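Long-range contacts in EmGH1 (Erythrobacter marinus, PDB 5Z87), which probably hydrolyses beta-glucosides, as a glycoside hydrolase of family 3, with related xylosidase or arabinofuranosidase activity also possible: residues L53-E58 / R118-I123; G424-L429 / G572-A577. All blocks are in the same frame, centred on the assembly; numbering follows the deposited sequence.

Contact 1: L53-E58 / R118-I123; sequences LMTLDE and RSRFGI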
loop_
_atom_site.group_PDB
_atom_site.type_symbol
_atom_site.label_atom_id
_atom_site.label_comp_id
_atom_site.label_asym_id
_atom_site.label_seq_id
_atom_site.Cartn_x
_atom_site.Cartn_y
_atom_site.Cartn_z
ATOM N N LEU A 53 -44.902 4.031 -22.522
ATOM C CA LEU A 53 -46.113 4.727 -22.111
ATOM C C LEU A 53 -45.860 5.882 -21.149
ATOM O O LEU A 53 -46.797 6.636 -20.864
ATOM C CB LEU A 53 -47.086 3.740 -21.459
ATOM C CG LEU A 53 -47.316 2.441 -22.225
ATOM C CD1 LEU A 53 -48.265 1.543 -21.471
ATOM C CD2 LEU A 53 -47.845 2.746 -23.612
ATOM N N MET A 54 -44.632 6.055 -20.653
ATOM C CA MET A 54 -44.372 6.929 -19.515
ATOM C C MET A 54 -43.797 8.268 -19.960
ATOM O O MET A 54 -43.102 8.354 -20.967
ATOM C CB MET A 54 -43.413 6.257 -18.526
ATOM C CG MET A 54 -43.910 4.908 -18.030
ATOM S SD MET A 54 -42.757 3.988 -16.993
ATOM C CE MET A 54 -42.533 5.127 -15.614
ATOM N N THR A 55 -44.095 9.314 -19.189
ATOM C CA THR A 55 -43.515 10.627 -19.425
ATOM C C THR A 55 -42.078 10.696 -18.883
ATOM O O THR A 55 -41.603 9.809 -18.172
ATOM C CB THR A 55 -44.371 11.716 -18.773
ATOM O OG1 THR A 55 -44.221 11.662 -17.341
ATOM C CG2 THR A 55 -45.859 11.543 -19.158
ATOM N N LEU A 56 -41.390 11.786 -19.231
ATOM C CA LEU A 56 -40.077 12.070 -18.659
ATOM C C LEU A 56 -40.120 12.067 -17.133
ATOM O O LEU A 56 -39.285 11.430 -16.477
ATOM C CB LEU A 56 -39.575 13.420 -19.173
ATOM C CG LEU A 56 -38.339 14.008 -18.490
ATOM C CD1 LEU A 56 -37.153 13.100 -18.714
ATOM C CD2 LEU A 56 -38.043 15.403 -19.016
ATOM N N ASP A 57 -41.092 12.778 -16.552
ATOM C CA ASP A 57 -41.185 12.880 -15.098
ATOM C C ASP A 57 -41.486 11.535 -14.450
ATOM O O ASP A 57 -41.000 11.254 -13.344
ATOM C CB ASP A 57 -42.250 13.906 -14.711
ATOM C CG ASP A 57 -41.817 15.330 -15.004
ATOM O OD1 ASP A 57 -40.669 15.524 -15.448
ATOM O OD2 ASP A 57 -42.622 16.261 -14.787
ATOM N N GLU A 58 -42.270 10.686 -15.119
ATOM C CA GLU A 58 -42.589 9.380 -14.550
ATOM C C GLU A 58 -41.388 8.441 -14.597
ATOM O O GLU A 58 -41.147 7.687 -13.649
ATOM C CB GLU A 58 -43.781 8.768 -15.281
ATOM C CG GLU A 58 -45.083 9.568 -15.088
ATOM C CD GLU A 58 -46.225 8.974 -15.891
ATOM O OE1 GLU A 58 -45.971 8.495 -17.025
ATOM O OE2 GLU A 58 -47.369 8.972 -15.378
ATOM N N ARG A 118 -50.096 6.326 -6.485
ATOM C CA ARG A 118 -49.593 7.523 -7.138
ATOM C C ARG A 118 -49.133 7.264 -8.568
ATOM O O ARG A 118 -49.246 8.157 -9.410
ATOM C CB ARG A 118 -48.453 8.128 -6.316
ATOM C CG ARG A 118 -48.949 9.024 -5.187
ATOM C CD ARG A 118 -47.964 9.090 -4.021
ATOM N NE ARG A 118 -48.283 10.205 -3.131
ATOM C CZ ARG A 118 -48.936 10.077 -1.981
ATOM N NH1 ARG A 118 -49.192 11.150 -1.242
ATOM N NH2 ARG A 118 -49.327 8.878 -1.568
ATOM N N SER A 119 -48.635 6.065 -8.864
ATOM C CA SER A 119 -48.199 5.728 -10.212
ATOM C C SER A 119 -49.393 5.465 -11.131
ATOM O O SER A 119 -50.230 4.601 -10.850
ATOM C CB SER A 119 -47.291 4.502 -10.185
ATOM O OG SER A 119 -46.981 4.070 -11.503
ATOM N N ARG A 120 -49.437 6.192 -12.254
ATOM C CA ARG A 120 -50.443 5.970 -13.292
ATOM C C ARG A 120 -50.548 4.502 -13.683
ATOM O O ARG A 120 -51.617 4.049 -14.109
ATOM C CB ARG A 120 -50.099 6.825 -14.516
ATOM C CG ARG A 120 -51.195 7.002 -15.527
ATOM C CD ARG A 120 -50.961 8.250 -16.388
ATOM N NE ARG A 120 -49.657 8.231 -17.056
ATOM C CZ ARG A 120 -49.487 8.227 -18.374
ATOM N NH1 ARG A 120 -50.549 8.231 -19.182
ATOM N NH2 ARG A 120 -48.258 8.208 -18.885
ATOM N N PHE A 121 -49.466 3.737 -13.506
ATOM C CA PHE A 121 -49.399 2.327 -13.876
ATOM C C PHE A 121 -49.223 1.402 -12.675
ATOM O O PHE A 121 -48.984 0.204 -12.856
ATOM C CB PHE A 121 -48.264 2.113 -14.878
ATOM C CG PHE A 121 -48.317 3.054 -16.042
ATOM C CD1 PHE A 121 -49.085 2.750 -17.164
ATOM C CD2 PHE A 121 -47.637 4.266 -16.000
ATOM C CE1 PHE A 121 -49.152 3.631 -18.239
ATOM C CE2 PHE A 121 -47.693 5.148 -17.071
ATOM C CZ PHE A 121 -48.450 4.826 -18.190
ATOM N N GLY A 122 -49.338 1.921 -11.461
ATOM C CA GLY A 122 -49.254 1.075 -10.282
ATOM C C GLY A 122 -47.887 0.481 -10.006
ATOM O O GLY A 122 -47.801 -0.613 -9.431
ATOM N N ILE A 123 -46.814 1.168 -10.394
ATOM C CA ILE A 123 -45.456 0.675 -10.156
ATOM C C ILE A 123 -45.172 0.706 -8.657
ATOM O O ILE A 123 -45.216 1.783 -8.041
ATOM C CB ILE A 123 -44.419 1.495 -10.940
ATOM C CG1 ILE A 123 -44.815 1.579 -12.423
ATOM C CG2 ILE A 123 -42.996 0.905 -10.747
ATOM C CD1 ILE A 123 -44.014 2.608 -13.251
HETATM O O HOH W 1 -49.352 6.662 -22.036
HETATM O O HOH W 2 -47.647 7.969 -12.796
#

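Contact 2: G424-L429 / G572-A577; sequences GNVLPL and GKTTVA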
loop_
_atom_site.group_PDB
_atom_site.type_symbol
_atom_site.label_atom_id
_atom_site.label_comp_id
_atom_site.label_asym_id
_atom_site.label_seq_id
_atom_site.Cartn_x
_atom_site.Cartn_y
_atom_site.Cartn_z
ATOM N N GLY A 424 0.207 -29.082 22.656
ATOM C CA GLY A 424 0.056 -30.094 23.684
ATOM C C GLY A 424 -1.330 -30.684 23.809
ATOM O O GLY A 424 -1.601 -31.380 24.790
ATOM N N ASN A 425 -2.225 -30.412 22.858
ATOM C CA ASN A 425 -3.539 -31.049 22.809
ATOM C C ASN A 425 -4.367 -30.730 24.056
ATOM O O ASN A 425 -5.040 -31.592 24.627
ATOM C CB ASN A 425 -3.402 -32.554 22.596
ATOM C CG ASN A 425 -2.978 -32.900 21.177
ATOM O OD1 ASN A 425 -3.790 -32.877 20.246
ATOM N ND2 ASN A 425 -1.700 -33.214 21.002
ATOM N N VAL A 426 -4.321 -29.465 24.471
ATOM C CA VAL A 426 -5.178 -28.995 25.556
ATOM C C VAL A 426 -6.646 -29.210 25.218
ATOM O O VAL A 426 -7.456 -29.525 26.097
ATOM C CB VAL A 426 -4.876 -27.521 25.853
ATOM C CG1 VAL A 426 -5.840 -26.986 26.874
ATOM C CG2 VAL A 426 -3.444 -27.391 26.332
ATOM N N LEU A 427 -7.025 -29.059 23.896
ATOM C CA LEU A 427 -8.397 -29.294 23.466
ATOM C C LEU A 427 -8.527 -30.637 22.758
ATOM O O LEU A 427 -7.584 -31.110 22.122
ATOM C CB LEU A 427 -8.869 -28.178 22.528
ATOM C CG LEU A 427 -8.883 -26.796 23.170
ATOM C CD1 LEU A 427 -9.279 -25.751 22.147
ATOM C CD2 LEU A 427 -9.830 -26.782 24.377
ATOM N N PRO A 428 -9.683 -31.301 22.860
ATOM C CA PRO A 428 -10.870 -30.878 23.609
ATOM C C PRO A 428 -10.760 -31.075 25.122
ATOM O O PRO A 428 -10.182 -32.058 25.589
ATOM C CB PRO A 428 -11.957 -31.783 23.047
ATOM C CG PRO A 428 -11.232 -33.031 22.685
ATOM C CD PRO A 428 -9.911 -32.566 22.143
ATOM N N LEU A 429 -11.318 -30.133 25.875
ATOM C CA LEU A 429 -11.619 -30.362 27.276
ATOM C C LEU A 429 -12.499 -31.605 27.439
ATOM O O LEU A 429 -13.222 -32.014 26.526
ATOM C CB LEU A 429 -12.334 -29.148 27.855
ATOM C CG LEU A 429 -11.704 -27.787 27.578
ATOM C CD1 LEU A 429 -12.524 -26.695 28.248
ATOM C CD2 LEU A 429 -10.268 -27.757 28.058
ATOM N N GLY A 572 -1.011 -21.012 35.674
ATOM C CA GLY A 572 -0.687 -22.397 35.409
ATOM C C GLY A 572 -1.860 -23.346 35.303
ATOM O O GLY A 572 -1.649 -24.564 35.276
ATOM N N LYS A 573 -3.089 -22.842 35.240
ATOM C CA LYS A 573 -4.236 -23.709 35.033
ATOM C C LYS A 573 -4.420 -24.015 33.546
ATOM O O LYS A 573 -3.778 -23.423 32.676
ATOM C CB LYS A 573 -5.499 -23.067 35.603
ATOM C CG LYS A 573 -5.510 -22.977 37.122
ATOM C CD LYS A 573 -5.733 -21.546 37.583
ATOM C CE LYS A 573 -5.575 -21.420 39.097
ATOM N NZ LYS A 573 -6.400 -22.428 39.820
ATOM N N THR A 574 -5.302 -24.974 33.262
ATOM C CA THR A 574 -5.730 -25.235 31.894
ATOM C C THR A 574 -6.410 -23.995 31.324
ATOM O O THR A 574 -7.478 -23.593 31.802
ATOM C CB THR A 574 -6.672 -26.437 31.858
ATOM O OG1 THR A 574 -6.070 -27.516 32.575
ATOM C CG2 THR A 574 -6.942 -26.887 30.428
ATOM N N THR A 575 -5.794 -23.370 30.320
ATOM C CA THR A 575 -6.263 -22.101 29.780
ATOM C C THR A 575 -6.363 -22.178 28.263
ATOM O O THR A 575 -5.411 -22.586 27.593
ATOM C CB THR A 575 -5.334 -20.951 30.188
ATOM O OG1 THR A 575 -5.211 -20.920 31.614
ATOM C CG2 THR A 575 -5.890 -19.609 29.718
ATOM N N VAL A 576 -7.519 -21.786 27.724
ATOM C CA VAL A 576 -7.726 -21.660 26.290
ATOM C C VAL A 576 -8.316 -20.288 26.001
ATOM O O VAL A 576 -8.961 -19.666 26.846
ATOM C CB VAL A 576 -8.641 -22.761 25.728
ATOM C CG1 VAL A 576 -8.104 -24.125 26.112
ATOM C CG2 VAL A 576 -10.043 -22.585 26.253
ATOM N N ALA A 577 -8.094 -19.821 24.781
ATOM C CA ALA A 577 -8.615 -18.537 24.348
ATOM C C ALA A 577 -9.556 -18.730 23.162
ATOM O O ALA A 577 -9.307 -19.569 22.282
ATOM C CB ALA A 577 -7.470 -17.567 23.998
#

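Contact 1: L53-E58 / R118-I123
Arg120 grips the carboxylate of Glu58 side-on, one nitrogen to each oxygen: NE donates to OE2 at 2.9 Å and NH2 to OE1 at 3.0 Å, the latter nearly straight at 170°. The two side chains cross at about a right angle, yet carboxylate and guanidinium are nearly coplanar, their planes 27° apart. NH2 also makes a weak bond to Leu53 O. Against one face of the Arg120 guanidinium lies Phe121, its CZ 3.4 Å from that plane and offset toward the rim, while Glu58 OE1 meets the edge of the phenyl ring. Glu58 has a second task: with Thr55 it closes the capping box that begins helix 56-61, in the N-terminal, TIM-barrel-type domain. Thr55 N donates to OE1 on the anti side, and Thr55 OG1 accepts from Glu58 N. OE1 is thus held by two donors, while a water links OE2 to Arg120 N. An alanine in place of Glu58 would probably leave the Arg120 guanidinium without its charge partner and Thr55 N without its capping acceptor. On the apolar side, Leu53 CB packs on Phe121 CZ at 3.7 Å. Met54 bends at chi3 (60°), which carries CE to within 3.8 Å of Ile123 CD1, the two side chains meeting tip to tip; Leu377 of helix 366-382 touches both.

Contact 2: G424-L429 / G572-A577
Val576 and Val426 have the most surface buried here, with Thr574 next, and they join a loop to a strand of the mixed sheet in the family 3 C-terminal domain. Strand 574-580 is an inner strand of that sheet, flanked by 527-533 and 596-601, whereas 424-429 belongs to the loop that leaves the outermost strand 418-422 on its way to 436-440. The contact between the two segments is carried by methyl groups.

Val576 offers CG1 to two partners at once. Its chi1 of -54° sets CG1 anti to its own carbonyl carbon, and from there Val576 CG1 meets Leu427 CD2 at 3.6 Å and Val426 CG1 at 3.7 Å. The two encounters differ in direction: Leu427 and Val576 reach toward each other tip to tip, but Val426 slides past Val576 in the opposite sense. Ala596 of the adjoining strand and Leu615 of helix 607-615 touch both Val576 and Leu427, enclosing this pair further.

Val426 works through the same single branch. With CG1 anti to the backbone N (chi1 175°), Val426 CG1 touches both strand residues that face the loop, Val576 CG1 and, at 3.7 Å, Thr574 CG2. Thr574 turns its methyl CG2 to the loop. The intervening Thr575 points away from the loop and touches Ile528 and Met530 of strand 527-533.

Past the cis peptide bond before Pro428, the loop comes back to the strand through Leu429, which also packs on Val527 and whose backbone is hydrogen-bonded to Leu615. Leu429 CD2 lies 4.2 Å from Thr574 CG2, so the threonine methyl meets both Val426 CG1 and Leu429 CD2.

How the contacts relate
Starting from the N terminus, contact 1 closes first: 60 residues on from Glu58, in helix 56-61, the chain comes back in the loop between helix 101-116 and strand 126-129, which leads into the parallel sheet of the N-terminal domain. That loop is complete before contact 2 opens, so the two are in series and neither nest nor cross. Contact 2 spans a longer excursion, about 143 residues, binding the loop after strand 418-422 to strand 574-580 within the C-terminal domain. The contacts lie on opposite sides of the chain's centre, their own centres 66 Å apart, and each ties together parts of one domain.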